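Local coordinates for Lmo2445 protein (Listeria monocytogenes EGD-e, PDB 5HZL) that is of unknown function but is a secreted, calcium-binding internalin-like protein built around leucine-rich repeats, at residues N74-N79 and A99-E104; D128-N133 and S149-N154; A155-Y160 and L175-N180. All blocks are in the same frame, centred on the assembly; numbering follows the deposited sequence.

Interaction 1 of 3, residues N74-N79 and A99-E104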
# COMPACT_ATOMS: atom_id res chain seq x y z
N ASN A 74 7.61 8.07 -23.22
CA ASN A 74 8.13 8.58 -24.49
C ASN A 74 7.46 7.90 -25.66
O ASN A 74 7.65 8.33 -26.77
CB ASN A 74 9.64 8.39 -24.63
CG ASN A 74 10.44 9.30 -23.70
OD1 ASN A 74 9.88 10.11 -22.96
ND2 ASN A 74 11.76 9.15 -23.74
N GLU A 75 6.70 6.84 -25.41
CA GLU A 75 5.99 6.15 -26.48
C GLU A 75 4.66 5.61 -25.96
O GLU A 75 4.30 5.81 -24.80
CB GLU A 75 6.84 5.00 -27.04
CG GLU A 75 8.22 5.38 -27.57
CD GLU A 75 8.20 6.39 -28.70
OE1 GLU A 75 7.14 6.63 -29.34
OE2 GLU A 75 9.28 6.94 -28.96
N VAL A 76 3.94 4.93 -26.84
CA VAL A 76 2.66 4.33 -26.53
C VAL A 76 2.71 2.85 -26.92
O VAL A 76 2.89 2.53 -28.10
CB VAL A 76 1.52 5.02 -27.32
CG1 VAL A 76 0.19 4.31 -27.08
CG2 VAL A 76 1.42 6.49 -26.95
N PHE A 77 2.57 1.96 -25.93
CA PHE A 77 2.55 0.52 -26.16
C PHE A 77 1.06 0.22 -26.22
O PHE A 77 0.48 -0.25 -25.26
CB PHE A 77 3.21 -0.21 -25.00
CG PHE A 77 4.65 0.16 -24.77
CD1 PHE A 77 4.98 1.31 -24.04
CD2 PHE A 77 5.68 -0.65 -25.25
CE1 PHE A 77 6.32 1.64 -23.82
CE2 PHE A 77 7.02 -0.33 -25.03
CZ PHE A 77 7.34 0.82 -24.31
N THR A 78 0.45 0.51 -27.37
CA THR A 78 -1.01 0.35 -27.57
C THR A 78 -1.65 -0.95 -27.10
O THR A 78 -2.82 -0.93 -26.75
CB THR A 78 -1.46 0.51 -29.05
OG1 THR A 78 -0.90 -0.55 -29.81
CG2 THR A 78 -1.03 1.86 -29.68
N ASN A 79 -0.92 -2.06 -27.08
CA ASN A 79 -1.49 -3.38 -26.68
C ASN A 79 -0.92 -4.07 -25.45
O ASN A 79 -1.24 -5.22 -25.17
CB ASN A 79 -1.30 -4.35 -27.84
CG ASN A 79 -1.95 -3.86 -29.09
OD1 ASN A 79 -3.05 -3.34 -29.07
ND2 ASN A 79 -1.26 -4.05 -30.19
N ALA A 99 1.53 5.94 -21.70
CA ALA A 99 2.24 4.83 -22.34
C ALA A 99 1.52 3.48 -22.32
O ALA A 99 1.78 2.63 -23.17
CB ALA A 99 3.60 4.65 -21.68
N LEU A 100 0.63 3.30 -21.36
CA LEU A 100 -0.06 2.02 -21.21
C LEU A 100 -1.58 2.16 -21.21
O LEU A 100 -2.24 1.81 -20.23
CB LEU A 100 0.44 1.38 -19.92
CG LEU A 100 1.96 1.23 -19.81
CD1 LEU A 100 2.33 0.77 -18.40
CD2 LEU A 100 2.51 0.28 -20.86
N PRO A 101 -2.15 2.63 -22.33
CA PRO A 101 -3.60 2.80 -22.39
C PRO A 101 -4.42 1.51 -22.25
O PRO A 101 -5.55 1.56 -21.78
CB PRO A 101 -3.82 3.42 -23.77
CG PRO A 101 -2.69 2.89 -24.58
CD PRO A 101 -1.52 2.81 -23.65
N ALA A 102 -3.86 0.36 -22.64
CA ALA A 102 -4.56 -0.93 -22.56
C ALA A 102 -4.25 -1.75 -21.30
O ALA A 102 -4.67 -2.90 -21.18
CB ALA A 102 -4.20 -1.75 -23.79
N LEU A 103 -3.55 -1.14 -20.34
CA LEU A 103 -3.14 -1.84 -19.13
C LEU A 103 -4.30 -2.47 -18.36
O LEU A 103 -5.30 -1.82 -18.07
CB LEU A 103 -2.36 -0.89 -18.23
CG LEU A 103 -1.59 -1.55 -17.08
CD1 LEU A 103 -0.62 -2.60 -17.59
CD2 LEU A 103 -0.85 -0.47 -16.29
N GLU A 104 -4.14 -3.76 -18.04
CA GLU A 104 -5.15 -4.54 -17.30
C GLU A 104 -4.62 -5.13 -16.01
O GLU A 104 -5.40 -5.41 -15.09
CB GLU A 104 -5.64 -5.74 -18.13
CG GLU A 104 -6.21 -5.38 -19.48
CD GLU A 104 -6.66 -6.59 -20.29
OE1 GLU A 104 -6.65 -7.73 -19.77
OE2 GLU A 104 -7.05 -6.38 -21.47
O HOH W 1 -1.16 -0.40 -22.99
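Phe77 and Ala99 join two successive loops by one backbone hydrogen bond, with apolar packing beside it, at the N-terminal end of the leucine-rich-repeat region. The touching parts of the two segments, 75-79 and 99-102, run nearly parallel, 12° apart. Phe77 N donates to Ala99 O at 2.9 Å, and the same carbonyl oxygen lies in the plane of the Phe77 ring, at its edge, 3.6 Å from CD1. Glu75 O adds a CA-H...O contact to Ala99 CA at 3.4 Å. Leu100 runs beside Phe77 in the same direction, with Leu100 CD2 4.2 Å from Phe77 CD1. Val76 places CG1 anti to its backbone N (chi1 175°), which brings it against Pro101 CG at 4.1 Å. Farther along, one water bridges the two backbones: it donates to Phe77 O and accepts from Ala102 N, 2.8 Å from each. Leu100 to Leu103 form a type I beta turn, and Ala102 N meets this water from within it. The loops lead into the neighbouring parallel strands 82-84 and 105-107. Phe77 and Leu100 both pack on Ile57 of edge strand 56-58, Phe77 also touches Leu51 of helix 48-51, and Thr78 OG1 bonds to Asp52.

Interaction 2 of 3, residues D128-N133 and S149-N154. With CA (calcium ion), chain E.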
# COMPACT_ATOMS: atom_id res chain seq x y z
N ASP A 128 -1.12 -5.83 -7.94
CA ASP A 128 -0.38 -6.51 -6.84
C ASP A 128 0.70 -5.54 -6.34
O ASP A 128 1.78 -5.44 -6.91
CB ASP A 128 0.25 -7.83 -7.32
CG ASP A 128 1.01 -8.61 -6.20
OD1 ASP A 128 0.93 -8.23 -5.00
OD2 ASP A 128 1.69 -9.63 -6.51
N LEU A 129 0.37 -4.82 -5.26
CA LEU A 129 1.26 -3.84 -4.65
C LEU A 129 1.73 -4.29 -3.27
O LEU A 129 2.12 -3.49 -2.42
CB LEU A 129 0.53 -2.49 -4.55
CG LEU A 129 0.24 -1.82 -5.89
CD1 LEU A 129 -0.82 -0.74 -5.75
CD2 LEU A 129 1.52 -1.25 -6.49
N SER A 130 1.71 -5.60 -3.06
CA SER A 130 2.13 -6.16 -1.80
C SER A 130 3.64 -5.99 -1.58
O SER A 130 4.42 -6.03 -2.52
CB SER A 130 1.79 -7.65 -1.78
OG SER A 130 2.45 -8.33 -2.83
N GLN A 131 4.03 -5.80 -0.32
CA GLN A 131 5.43 -5.67 0.08
C GLN A 131 6.17 -4.45 -0.41
O GLN A 131 7.39 -4.46 -0.61
CB GLN A 131 6.18 -6.98 -0.18
CG GLN A 131 5.64 -8.11 0.69
CD GLN A 131 6.38 -9.42 0.50
OE1 GLN A 131 6.67 -9.85 -0.62
NE2 GLN A 131 6.64 -10.07 1.60
N ASN A 132 5.41 -3.38 -0.59
CA ASN A 132 5.95 -2.09 -0.98
C ASN A 132 6.11 -1.29 0.33
O ASN A 132 6.19 -1.89 1.40
CB ASN A 132 5.11 -1.45 -2.08
CG ASN A 132 5.37 -2.08 -3.43
OD1 ASN A 132 6.47 -1.97 -3.97
ND2 ASN A 132 4.36 -2.71 -4.01
N ASN A 133 6.15 0.03 0.26
CA ASN A 133 6.36 0.80 1.47
C ASN A 133 5.73 2.17 1.39
O ASN A 133 6.43 3.20 1.32
CB ASN A 133 7.87 0.91 1.71
CG ASN A 133 8.21 1.47 3.08
OD1 ASN A 133 7.41 1.35 4.04
ND2 ASN A 133 9.40 2.05 3.20
N SER A 149 -9.50 -6.76 -8.24
CA SER A 149 -8.72 -7.24 -7.10
C SER A 149 -7.47 -6.41 -6.84
O SER A 149 -6.70 -6.12 -7.75
CB SER A 149 -8.32 -8.70 -7.29
OG SER A 149 -7.48 -8.84 -8.40
N ILE A 150 -7.31 -6.06 -5.56
CA ILE A 150 -6.22 -5.26 -5.03
C ILE A 150 -5.50 -6.03 -3.93
O ILE A 150 -6.12 -6.50 -2.98
CB ILE A 150 -6.76 -3.98 -4.39
CG1 ILE A 150 -7.38 -3.08 -5.47
CG2 ILE A 150 -5.67 -3.23 -3.62
CD1 ILE A 150 -8.07 -1.85 -4.92
N ASN A 151 -4.18 -6.12 -4.06
CA ASN A 151 -3.38 -6.79 -3.05
C ASN A 151 -2.36 -5.78 -2.52
O ASN A 151 -1.53 -5.29 -3.29
CB ASN A 151 -2.72 -8.02 -3.65
CG ASN A 151 -1.89 -8.80 -2.65
OD1 ASN A 151 -1.80 -8.48 -1.48
ND2 ASN A 151 -1.28 -9.84 -3.13
N MSE A 152 -2.46 -5.47 -1.22
CA MSE A 152 -1.54 -4.56 -0.54
C MSE A 152 -1.11 -5.19 0.77
O MSE A 152 -0.97 -4.54 1.80
CB MSE A 152 -2.15 -3.16 -0.40
CG MSE A 152 -1.89 -2.35 -1.66
SE MSE A 152 -2.53 -0.49 -1.48
CE MSE A 152 -4.41 -0.84 -1.01
N GLU A 153 -0.86 -6.50 0.71
CA GLU A 153 -0.41 -7.23 1.88
C GLU A 153 0.98 -6.81 2.25
O GLU A 153 1.84 -6.72 1.39
CB GLU A 153 -0.37 -8.73 1.59
CG GLU A 153 0.09 -9.61 2.76
CD GLU A 153 0.07 -11.09 2.45
OE1 GLU A 153 0.03 -11.45 1.28
OE2 GLU A 153 0.11 -11.92 3.36
N ASN A 154 1.19 -6.54 3.53
CA ASN A 154 2.51 -6.20 4.05
C ASN A 154 3.21 -5.08 3.24
O ASN A 154 4.38 -5.18 2.94
CB ASN A 154 3.31 -7.51 4.04
CG ASN A 154 4.64 -7.40 4.75
OD1 ASN A 154 4.87 -6.51 5.57
ND2 ASN A 154 5.54 -8.35 4.44
CA CA E . -0.27 -14.15 1.83
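Asp128 OD1 is gripped by Ser130 from its own segment and lies 3.3 Å from Asn151 ND2 across the contact, at an angle too poor for a hydrogen bond. Ser130 OG bonds to it at 2.7 Å, on the syn side and 20° out of the carboxylate plane, and Ser130 N adds a weak bond. The Asp128 and Asn151 side chains share a direction, their carboxylate and amide planes only 5° apart. In each, CG stands anti to the backbone N (chi1 -178° for Asn151), and Asn151 OD1 accepts from Glu153 N at 3.1 Å, an Asx turn where strand 149-151 ends. Ser130 CB lies 3.7 Å from the same amide oxygen.

The backbones pair in parallel, with Asp128 bridged to Asn151. Leu129 N donates to Asn151 O at 2.8 Å and Gln131 N to Glu153 O at 2.9 Å. Leu129 CB also packs on CG of Met152, a selenomethionine, at 3.8 Å. Leu129 to Asn132 form a type II turn, inside which Asn132 ND2 bonds to Leu129 O from above the carbonyl plane. Asn132 ND2 also donates to Ala108 O, and its OD1 accepts from Ala111 N and Ile113 N, as the asparagine of the LxLxxN repeat does in asparagine ladders. The extended Glu153 side chain holds a calcium ion through both carboxylate oxygens, and its OE2 also accepts from Asn178 ND2. Gln131 OE1 and Ser130 OG share Asn109 ND2 as a partner. The two strands lie mid-sheet, with 105-107 beside 126-128 and 174-176 beside 149-151; Asn151 and Glu153 both touch Ile176.

Interaction 3 of 3, residues A155-Y160 and L175-N180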
# COMPACT_ATOMS: atom_id res chain seq x y z
N ALA A 155 2.47 -4.03 2.92
CA ALA A 155 2.97 -2.91 2.12
C ALA A 155 3.25 -1.61 2.89
O ALA A 155 3.33 -0.54 2.28
CB ALA A 155 1.95 -2.62 1.01
N GLY A 156 3.39 -1.69 4.21
CA GLY A 156 3.65 -0.50 5.03
C GLY A 156 2.53 0.54 5.16
O GLY A 156 2.80 1.66 5.60
N LEU A 157 1.29 0.19 4.79
CA LEU A 157 0.17 1.16 4.89
C LEU A 157 0.04 1.56 6.34
O LEU A 157 -0.08 0.70 7.21
CB LEU A 157 -1.13 0.59 4.37
CG LEU A 157 -1.18 0.28 2.87
CD1 LEU A 157 -2.38 -0.60 2.56
CD2 LEU A 157 -1.23 1.56 2.06
N SER A 158 0.04 2.86 6.58
CA SER A 158 0.04 3.35 7.93
C SER A 158 -0.94 4.46 8.23
O SER A 158 -1.39 5.18 7.33
CB SER A 158 1.44 3.92 8.20
OG SER A 158 2.46 2.99 7.88
N GLY A 159 -1.24 4.58 9.52
CA GLY A 159 -2.11 5.62 10.02
C GLY A 159 -3.58 5.32 9.93
O GLY A 159 -4.00 4.17 9.89
N TYR A 160 -4.35 6.40 9.90
CA TYR A 160 -5.79 6.34 9.84
C TYR A 160 -6.32 6.37 8.40
O TYR A 160 -5.79 7.09 7.57
CB TYR A 160 -6.36 7.56 10.60
CG TYR A 160 -7.87 7.65 10.62
CD1 TYR A 160 -8.62 7.04 11.63
CD2 TYR A 160 -8.56 8.35 9.64
CE1 TYR A 160 -10.00 7.11 11.65
CE2 TYR A 160 -9.94 8.43 9.65
CZ TYR A 160 -10.65 7.81 10.65
OH TYR A 160 -12.02 7.90 10.65
N LEU A 175 -9.85 -7.74 -1.77
CA LEU A 175 -9.06 -6.67 -1.16
C LEU A 175 -8.22 -7.26 -0.04
O LEU A 175 -8.73 -7.55 1.03
CB LEU A 175 -10.00 -5.57 -0.63
CG LEU A 175 -9.38 -4.36 0.07
CD1 LEU A 175 -8.47 -3.61 -0.89
CD2 LEU A 175 -10.48 -3.45 0.60
N ILE A 176 -6.92 -7.43 -0.29
CA ILE A 176 -6.00 -8.02 0.69
C ILE A 176 -5.20 -6.91 1.36
O ILE A 176 -4.45 -6.20 0.69
CB ILE A 176 -5.02 -9.01 0.01
CG1 ILE A 176 -5.70 -9.88 -1.08
CG2 ILE A 176 -4.29 -9.85 1.05
CD1 ILE A 176 -6.86 -10.74 -0.63
N LEU A 177 -5.37 -6.76 2.68
CA LEU A 177 -4.69 -5.72 3.46
C LEU A 177 -4.02 -6.19 4.76
O LEU A 177 -3.72 -5.35 5.62
CB LEU A 177 -5.70 -4.63 3.82
CG LEU A 177 -6.31 -3.81 2.69
CD1 LEU A 177 -7.43 -2.94 3.22
CD2 LEU A 177 -5.24 -2.96 2.05
N ASN A 178 -3.80 -7.49 4.94
CA ASN A 178 -3.15 -7.95 6.17
C ASN A 178 -1.70 -7.47 6.28
O ASN A 178 -1.12 -7.04 5.30
CB ASN A 178 -3.21 -9.48 6.34
CG ASN A 178 -2.66 -10.25 5.15
OD1 ASN A 178 -3.12 -10.06 4.03
ND2 ASN A 178 -1.74 -11.16 5.40
N GLU A 179 -1.17 -7.51 7.49
CA GLU A 179 0.23 -7.17 7.82
C GLU A 179 0.67 -5.73 7.56
O GLU A 179 1.84 -5.46 7.27
CB GLU A 179 1.16 -8.19 7.17
CG GLU A 179 0.87 -9.61 7.64
CD GLU A 179 1.62 -10.66 6.85
OE1 GLU A 179 2.73 -10.36 6.35
OE2 GLU A 179 1.11 -11.79 6.73
N ASN A 180 -0.27 -4.80 7.68
CA ASN A 180 -0.00 -3.38 7.50
C ASN A 180 0.08 -2.70 8.87
O ASN A 180 0.18 -3.39 9.88
CB ASN A 180 -1.05 -2.79 6.56
CG ASN A 180 -0.82 -3.19 5.12
OD1 ASN A 180 0.25 -2.96 4.58
ND2 ASN A 180 -1.83 -3.73 4.47
O HOH W 2 3.65 -3.73 6.20
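Leu157 lies alongside Asn180, its side chain directed like that of the asparagine, with Leu157 CB 3.9 Å from Asn180 CG and Leu157 CD1 3.7 Å from Asn180 ND2. The same CD1 reaches Leu177 CD2 at 3.7 Å, where the two leucine side chains meet almost perpendicularly. Asn180 turns CG anti to its carbonyl carbon (chi1 -74°), and from there OD1 accepts two backbone bonds: one from Ala155 N at 3.0 Å and a weak one from Leu157 N. Its ND2 donates to Leu177 O at 2.7 Å, from above that carbonyl's plane, and also to Met152 O. With both ends of a buried amide occupied by backbone groups of successive turns, this is one rung of the asparagine ladder of leucine-rich repeats, in which the asparagine ties its own turn to the one before it. Gly156 N reaches segment 175-180 through a water, which accepts from it and donates to Glu179 O at 2.7 Å. After Leu157 the chain enters strand 158-159, paired in parallel with strand 181-182; Ser158 OG bonds back to Gly156 O, and Ser158 lines the pocket of the bound polyether PG5 together with His181.

Overall arrangement
The three contacts follow one another along the leucine-rich-repeat region. Interaction 1 stands apart, its centre about 23 Å from that of interaction 2 and about 29 Å from that of interaction 3, with nearest atoms about 7 Å and 14 Å away; the Phe77 side chain is about 11 Å from calcium-binding Gly35. Interactions 2 and 3 touch, with centres about 8 Å apart. Strands 149-151 and 174-176 are sheet neighbours, and a probable hydrogen bond from Met152 N to Ile176 O (2.9 Å) continues their pairing. Ala155 CB packs against Leu129 O at 3.5 Å. The Asn180 side chain is about 11 Å from the calcium ion held by Glu153; Ser158 lines the PG5 pocket.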